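Local coordinates for polysaccharide biosynthesis protein CapD (PDB 6BWC) that binds NADP and UDP-N-acetylglucosamine and, as a short-chain dehydrogenase, probably acts on this sugar nucleotide during CMP-pseudaminic acid biosynthesis for flagellin glycosylation, at residues H84-P98 and V125-Y139. The protein carries 2 engineered substitutions. Residues are numbered along the deposited sequence; the frame is centred on the assembly and turned at random.
Engineered in segment 125-139: Asn130 (natural residue Asp), Ala131 (natural residue Lys). With NAP (NADP nicotinamide-adenine-dinucleotide phosphate), chain N.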
loop_
_atom_site.group_PDB
_atom_site.type_symbol
_atom_site.label_atom_id
_atom_site.label_comp_id
_atom_site.label_asym_id
_atom_site.label_seq_id
_atom_site.Cartn_x
_atom_site.Cartn_y
_atom_site.Cartn_z
ATOM N N HIS C 84 -3.090 11.512 22.312
ATOM C CA HIS C 84 -2.739 11.849 20.914
ATOM C C HIS C 84 -2.432 13.367 20.758
ATOM O O HIS C 84 -3.283 14.193 20.437
ATOM C CB HIS C 84 -3.819 11.301 19.953
ATOM C CG HIS C 84 -3.695 11.744 18.516
ATOM N ND1 HIS C 84 -2.494 12.063 17.913
ATOM C CD2 HIS C 84 -4.641 11.883 17.555
ATOM C CE1 HIS C 84 -2.711 12.411 16.658
ATOM N NE2 HIS C 84 -4.004 12.301 16.414
ATOM N N VAL C 85 -1.159 13.686 20.971
ATOM C CA VAL C 85 -0.637 15.049 21.035
ATOM C C VAL C 85 0.288 15.421 19.824
ATOM O O VAL C 85 0.631 16.606 19.619
ATOM C CB VAL C 85 0.102 15.214 22.380
ATOM C CG1 VAL C 85 0.304 16.687 22.725
ATOM C CG2 VAL C 85 -0.690 14.538 23.490
ATOM N N ALA C 86 0.677 14.424 19.009
ATOM C CA ALA C 86 1.372 14.680 17.732
ATOM C C ALA C 86 0.479 15.321 16.640
ATOM O O ALA C 86 -0.736 15.022 16.543
ATOM C CB ALA C 86 2.026 13.404 17.211
ATOM N N ALA C 87 1.123 16.193 15.842
ATOM C CA ALA C 87 0.513 16.987 14.750
ATOM C C ALA C 87 1.490 18.013 14.182
ATOM O O ALA C 87 2.465 18.422 14.816
ATOM C CB ALA C 87 -0.744 17.721 15.205
ATOM N N MET C 88 1.200 18.439 12.964
ATOM C CA MET C 88 1.772 19.671 12.449
ATOM C C MET C 88 0.806 20.747 12.894
ATOM O O MET C 88 -0.373 20.686 12.531
ATOM C CB MET C 88 1.883 19.650 10.924
ATOM C CG MET C 88 3.016 18.778 10.411
ATOM S SD MET C 88 2.850 18.527 8.657
ATOM C CE MET C 88 3.303 20.154 8.081
ATOM N N LYS C 89 1.320 21.699 13.675
ATOM C CA LYS C 89 0.541 22.716 14.370
ATOM C C LYS C 89 0.807 24.129 13.880
ATOM O O LYS C 89 0.355 25.084 14.518
ATOM C CB LYS C 89 0.896 22.677 15.862
ATOM C CG LYS C 89 2.341 23.093 16.237
ATOM C CD LYS C 89 2.440 23.409 17.722
ATOM C CE LYS C 89 3.818 23.909 18.092
ATOM N NZ LYS C 89 3.834 24.546 19.443
ATOM N N HIS C 90 1.573 24.274 12.799
ATOM C CA HIS C 90 1.916 25.583 12.263
ATOM C C HIS C 90 1.009 25.916 11.118
ATOM O O HIS C 90 0.953 25.162 10.149
ATOM C CB HIS C 90 3.318 25.593 11.712
ATOM C CG HIS C 90 4.366 25.940 12.711
ATOM N ND1 HIS C 90 4.960 27.181 12.755
ATOM C CD2 HIS C 90 4.964 25.199 13.669
ATOM C CE1 HIS C 90 5.858 27.200 13.722
ATOM N NE2 HIS C 90 5.885 26.006 14.286
ATOM N N VAL C 91 0.340 27.064 11.217
ATOM C CA VAL C 91 -0.586 27.519 10.193
ATOM C C VAL C 91 0.135 27.672 8.860
ATOM O O VAL C 91 -0.334 27.106 7.855
ATOM C CB VAL C 91 -1.308 28.821 10.601
ATOM C CG1 VAL C 91 -1.985 29.498 9.417
ATOM C CG2 VAL C 91 -2.349 28.508 11.664
ATOM N N SER C 92 1.265 28.389 8.844
ATOM C CA SER C 92 1.946 28.684 7.576
ATOM C C SER C 92 2.419 27.385 6.926
ATOM O O SER C 92 2.048 27.115 5.785
ATOM C CB SER C 92 3.102 29.692 7.740
ATOM O OG SER C 92 4.338 29.056 8.008
ATOM N N PHE C 93 3.176 26.575 7.667
ATOM C CA PHE C 93 3.672 25.271 7.171
ATOM C C PHE C 93 2.580 24.349 6.600
ATOM O O PHE C 93 2.835 23.630 5.626
ATOM C CB PHE C 93 4.453 24.515 8.274
ATOM C CG PHE C 93 5.839 25.055 8.503
ATOM C CD1 PHE C 93 6.912 24.594 7.744
ATOM C CD2 PHE C 93 6.078 26.040 9.457
ATOM C CE1 PHE C 93 8.193 25.100 7.952
ATOM C CE2 PHE C 93 7.348 26.549 9.659
ATOM C CZ PHE C 93 8.405 26.082 8.906
ATOM N N CYS C 94 1.388 24.366 7.216
ATOM C CA CYS C 94 0.250 23.515 6.797
ATOM C C CYS C 94 -0.466 24.041 5.540
ATOM O O CYS C 94 -1.201 23.300 4.898
ATOM C CB CYS C 94 -0.784 23.357 7.938
ATOM S SG CYS C 94 -0.352 22.306 9.358
ATOM N N GLU C 95 -0.304 25.331 5.227
ATOM C CA GLU C 95 -0.748 25.886 3.918
ATOM C C GLU C 95 0.222 25.582 2.789
ATOM O O GLU C 95 -0.240 25.331 1.688
ATOM C CB GLU C 95 -0.944 27.397 3.949
ATOM C CG GLU C 95 -1.961 27.862 4.955
ATOM C CD GLU C 95 -3.376 27.834 4.460
ATOM O OE1 GLU C 95 -3.838 28.788 3.799
ATOM O OE2 GLU C 95 -4.040 26.864 4.820
ATOM N N TYR C 96 1.537 25.651 3.047
ATOM C CA TYR C 96 2.572 25.329 2.029
ATOM C C TYR C 96 2.833 23.830 1.866
ATOM O O TYR C 96 3.272 23.410 0.796
ATOM C CB TYR C 96 3.909 26.075 2.276
ATOM C CG TYR C 96 3.838 27.583 2.078
ATOM C CD1 TYR C 96 4.110 28.178 0.849
ATOM C CD2 TYR C 96 3.484 28.405 3.132
ATOM C CE1 TYR C 96 4.017 29.556 0.692
ATOM C CE2 TYR C 96 3.403 29.772 3.000
ATOM C CZ TYR C 96 3.661 30.344 1.792
ATOM O OH TYR C 96 3.542 31.712 1.744
ATOM N N ASN C 97 2.557 23.025 2.894
ATOM C CA ASN C 97 2.698 21.554 2.807
ATOM C C ASN C 97 1.392 20.910 3.277
ATOM O O ASN C 97 1.368 20.257 4.322
ATOM C CB ASN C 97 3.888 21.070 3.665
ATOM C CG ASN C 97 5.184 21.874 3.418
ATOM O OD1 ASN C 97 5.994 21.538 2.540
ATOM N ND2 ASN C 97 5.393 22.919 4.211
ATOM N N PRO C 98 0.285 21.117 2.525
ATOM C CA PRO C 98 -1.006 20.688 3.007
ATOM C C PRO C 98 -1.264 19.211 2.892
ATOM O O PRO C 98 -2.006 18.691 3.734
ATOM C CB PRO C 98 -1.987 21.462 2.148
ATOM C CG PRO C 98 -1.289 21.605 0.879
ATOM C CD PRO C 98 0.141 21.838 1.251
ATOM N N VAL C 125 -7.533 10.710 24.361
ATOM C CA VAL C 125 -7.775 12.152 24.344
ATOM C C VAL C 125 -7.063 12.741 23.147
ATOM O O VAL C 125 -5.843 12.688 23.074
ATOM C CB VAL C 125 -7.277 12.820 25.629
ATOM C CG1 VAL C 125 -7.318 14.340 25.507
ATOM C CG2 VAL C 125 -8.129 12.347 26.806
ATOM N N PHE C 126 -7.837 13.266 22.205
ATOM C CA PHE C 126 -7.294 14.020 21.091
ATOM C C PHE C 126 -7.134 15.483 21.516
ATOM O O PHE C 126 -7.958 16.050 22.267
ATOM C CB PHE C 126 -8.194 13.915 19.853
ATOM C CG PHE C 126 -7.714 14.739 18.683
ATOM C CD1 PHE C 126 -6.449 14.531 18.149
ATOM C CD2 PHE C 126 -8.527 15.707 18.103
ATOM C CE1 PHE C 126 -5.986 15.279 17.078
ATOM C CE2 PHE C 126 -8.077 16.464 17.033
ATOM C CZ PHE C 126 -6.798 16.254 16.528
ATOM N N THR C 127 -6.081 16.088 21.002
ATOM C CA THR C 127 -5.703 17.426 21.353
ATOM C C THR C 127 -5.924 18.281 20.106
ATOM O O THR C 127 -5.086 18.304 19.189
ATOM C CB THR C 127 -4.259 17.375 21.862
ATOM O OG1 THR C 127 -4.292 17.152 23.273
ATOM C CG2 THR C 127 -3.532 18.603 21.611
ATOM N N SER C 128 -7.084 18.952 20.068
ATOM C CA SER C 128 -7.464 19.854 18.952
ATOM C C SER C 128 -7.053 21.260 19.299
ATOM O O SER C 128 -6.564 21.504 20.404
ATOM C CB SER C 128 -8.979 19.835 18.688
ATOM O OG SER C 128 -9.308 20.592 17.536
ATOM N N SER C 129 -7.255 22.167 18.340
ATOM C CA SER C 129 -7.111 23.616 18.532
ATOM C C SER C 129 -8.452 24.340 18.406
ATOM O O SER C 129 -9.398 23.820 17.819
ATOM C CB SER C 129 -6.169 24.178 17.480
ATOM O OG SER C 129 -6.243 25.593 17.451
ATOM N N ASN C 130 -8.515 25.567 18.923
ATOM C CA ASN C 130 -9.666 26.418 18.684
ATOM C C ASN C 130 -9.664 26.954 17.231
ATOM O O ASN C 130 -10.590 27.642 16.795
ATOM C CB ASN C 130 -9.886 27.456 19.839
ATOM C CG ASN C 130 -8.785 28.547 19.992
ATOM O OD1 ASN C 130 -8.558 29.031 21.107
ATOM N ND2 ASN C 130 -8.154 28.969 18.906
ATOM N N ALA C 131 -8.613 26.630 16.481
ATOM C CA ALA C 131 -8.570 26.850 15.026
ATOM C C ALA C 131 -9.600 26.055 14.213
ATOM O O ALA C 131 -9.925 26.419 13.097
ATOM C CB ALA C 131 -7.172 26.548 14.497
ATOM N N ALA C 132 -10.098 24.965 14.776
ATOM C CA ALA C 132 -11.100 24.135 14.117
ATOM C C ALA C 132 -12.454 24.811 13.950
ATOM O O ALA C 132 -13.323 24.234 13.309
ATOM C CB ALA C 132 -11.288 22.840 14.908
ATOM N N ILE C 133 -12.651 25.996 14.540
ATOM C CA ILE C 133 -13.933 26.654 14.524
ATOM C C ILE C 133 -13.956 27.634 13.373
ATOM O O ILE C 133 -13.221 28.609 13.382
ATOM C CB ILE C 133 -14.223 27.382 15.842
ATOM C CG1 ILE C 133 -14.515 26.366 16.948
ATOM C CG2 ILE C 133 -15.452 28.266 15.712
ATOM C CD1 ILE C 133 -13.349 25.502 17.327
ATOM N N SER C 134 -14.827 27.379 12.392
ATOM C CA SER C 134 -14.975 28.268 11.258
ATOM C C SER C 134 -13.576 28.668 10.755
ATOM O O SER C 134 -13.227 29.842 10.774
ATOM C CB SER C 134 -15.811 29.483 11.693
ATOM O OG SER C 134 -17.003 29.071 12.356
ATOM N N PRO C 135 -12.758 27.669 10.339
ATOM C CA PRO C 135 -11.366 27.902 9.977
ATOM C C PRO C 135 -11.135 28.581 8.631
ATOM O O PRO C 135 -11.926 28.434 7.703
ATOM C CB PRO C 135 -10.783 26.490 9.942
ATOM C CG PRO C 135 -11.932 25.621 9.569
ATOM C CD PRO C 135 -13.082 26.222 10.291
ATOM N N THR C 136 -10.015 29.301 8.569
ATOM C CA THR C 136 -9.524 30.038 7.405
ATOM C C THR C 136 -8.193 29.444 6.897
ATOM O O THR C 136 -7.504 30.050 6.051
ATOM C CB THR C 136 -9.291 31.504 7.804
ATOM O OG1 THR C 136 -10.207 31.860 8.832
ATOM C CG2 THR C 136 -9.507 32.446 6.653
ATOM N N ASN C 137 -7.826 28.266 7.416
ATOM C CA ASN C 137 -6.620 27.579 6.967
ATOM C C ASN C 137 -6.768 26.063 6.963
ATOM O O ASN C 137 -7.711 25.479 7.583
ATOM C CB ASN C 137 -5.401 27.997 7.787
ATOM C CG ASN C 137 -5.639 27.909 9.286
ATOM O OD1 ASN C 137 -5.898 26.834 9.826
ATOM N ND2 ASN C 137 -5.523 29.039 9.976
ATOM N N ASN C 138 -5.822 25.442 6.254
ATOM C CA ASN C 138 -5.767 23.995 6.086
ATOM C C ASN C 138 -5.539 23.363 7.430
ATOM O O ASN C 138 -6.113 22.334 7.714
ATOM C CB ASN C 138 -4.669 23.604 5.075
ATOM C CG ASN C 138 -4.623 22.113 4.782
ATOM O OD1 ASN C 138 -5.638 21.487 4.486
ATOM N ND2 ASN C 138 -3.445 21.545 4.846
ATOM N N TYR C 139 -4.745 24.002 8.288
ATOM C CA TYR C 139 -4.472 23.441 9.635
ATOM C C TYR C 139 -5.779 23.250 10.405
ATOM O O TYR C 139 -6.106 22.136 10.830
ATOM C CB TYR C 139 -3.468 24.291 10.428
ATOM C CG TYR C 139 -3.391 23.886 11.877
ATOM C CD1 TYR C 139 -3.072 22.590 12.242
ATOM C CD2 TYR C 139 -3.673 24.795 12.885
ATOM C CE1 TYR C 139 -3.036 22.212 13.566
ATOM C CE2 TYR C 139 -3.619 24.433 14.206
ATOM C CZ TYR C 139 -3.299 23.148 14.553
ATOM O OH TYR C 139 -3.246 22.819 15.912
HETATM P PA NAP N . 5.065 20.280 19.444
HETATM O O1A NAP N . 5.979 20.848 20.493
HETATM O O2A NAP N . 5.452 20.520 18.025
HETATM O O5B NAP N . 4.858 18.719 19.684
HETATM C C5B NAP N . 4.615 17.856 18.570
HETATM C C4B NAP N . 4.917 16.416 18.971
HETATM O O4B NAP N . 4.514 15.471 17.983
HETATM C C3B NAP N . 6.403 16.220 19.111
HETATM O O3B NAP N . 6.542 15.236 20.131
HETATM C C2B NAP N . 6.814 15.726 17.748
HETATM O O2B NAP N . 8.077 15.104 17.859
HETATM C C1B NAP N . 5.643 14.806 17.401
HETATM N N9A NAP N . 5.304 14.508 15.968
HETATM C C8A NAP N . 5.157 15.344 14.898
HETATM N N7A NAP N . 4.803 14.666 13.754
HETATM C C5A NAP N . 4.711 13.368 14.094
HETATM C C6A NAP N . 4.397 12.082 13.422
HETATM N N6A NAP N . 4.091 12.020 12.118
HETATM N N1A NAP N . 4.412 10.953 14.149
HETATM C C2A NAP N . 4.714 10.945 15.460
HETATM N N3A NAP N . 5.018 12.063 16.139
HETATM C C4A NAP N . 5.034 13.277 15.536
HETATM O O3 NAP N . 3.535 20.758 19.641
HETATM P PN NAP N . 2.790 21.182 21.016
HETATM O O1N NAP N . 3.212 20.305 22.186
HETATM O O2N NAP N . 2.822 22.675 21.131
HETATM O O5D NAP N . 1.271 20.890 20.645
HETATM C C5D NAP N . 0.757 19.599 20.855
HETATM C C4D NAP N . -0.665 19.509 20.310
HETATM O O4D NAP N . -1.393 20.647 20.791
HETATM C C3D NAP N . -0.854 19.477 18.783
HETATM O O3D NAP N . -1.769 18.426 18.462
HETATM C C2D NAP N . -1.449 20.818 18.424
HETATM O O2D NAP N . -2.368 20.741 17.329
HETATM C C1D NAP N . -2.161 21.208 19.720
HETATM N N1N NAP N . -2.316 22.652 19.932
HETATM C C2N NAP N . -1.230 23.365 20.272
HETATM C C3N NAP N . -1.256 24.729 20.501
HETATM C C7N NAP N . -0.042 25.520 20.845
HETATM O O7N NAP N . -0.134 26.749 20.850
HETATM N N7N NAP N . 1.127 24.933 21.114
HETATM C C4N NAP N . -2.555 25.443 20.410
HETATM C C5N NAP N . -3.671 24.573 20.025
HETATM C C6N NAP N . -3.521 23.212 19.823
HETATM P P2B NAP N . 8.995 14.821 16.565
HETATM O O1X NAP N . 10.293 14.461 17.264
HETATM O O2X NAP N . 8.394 13.610 15.883
HETATM O O3X NAP N . 8.994 16.113 15.714
#
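His84, at the end of strand 81-84, pairs with Phe126 in a parallel bridge to strand 123-129 of the central Rossmann-fold sheet, its N bonded to Val125 O at 3.1 Å. The two side chains run alongside each other in the same direction, with ring planes 39° apart. Just past the strand end, Val85, with Thr127 of the neighbouring strand, flanks the nicotinamide ribose of NADP: Val85 CG1 packs on C5D, and Thr127 CG2 reaches O4D.

The loop continues through Ala87, whose CB approaches ribose O3D, and passes across the Tyr139 ring. Lys89 CA makes an off-centre CH-pi contact there, 4.1 Å from the ring centroid, and Lys89 O lies over one face toward the rim. The extended Lys89 side chain carries NZ to 2.7 Å from NADP O2N; NZ also bonds to Arg176 O.

In helix 91-96, both methyls of Val91 press on Asn137 ND2, also bonded to Gly268 O, while Asn137 OD1 caps Gly140 N; Val91 CG2 touches the Tyr139 ring. Cys94 CB meets Tyr139 CB, while SG approaches that ring obliquely. Bent at chi2 (-85°), Glu95 brings OE2 to the start of helix 138-156, where it accepts a nearly straight bond from Asn138 N at 2.7 Å. Asn138 ND2 donates to Cys94 O at 2.8 Å and more weakly to Pro98 O (3.4 Å), and its OD1 is held by Thr145 of the second subunit.

At the ring edge, Tyr139 OH and ribose O2D share a hydrogen bond of 2.7 Å, and a weak one joins OH to UDP-N-acetylglucosamine O3'. Cofactor and sugar nucleotide meet at one hydroxyl, consistent with Tyr139 and Lys143 forming the active-site YxxxK motif of short-chain dehydrogenases, on a helix whose first turn Glu95 anchors.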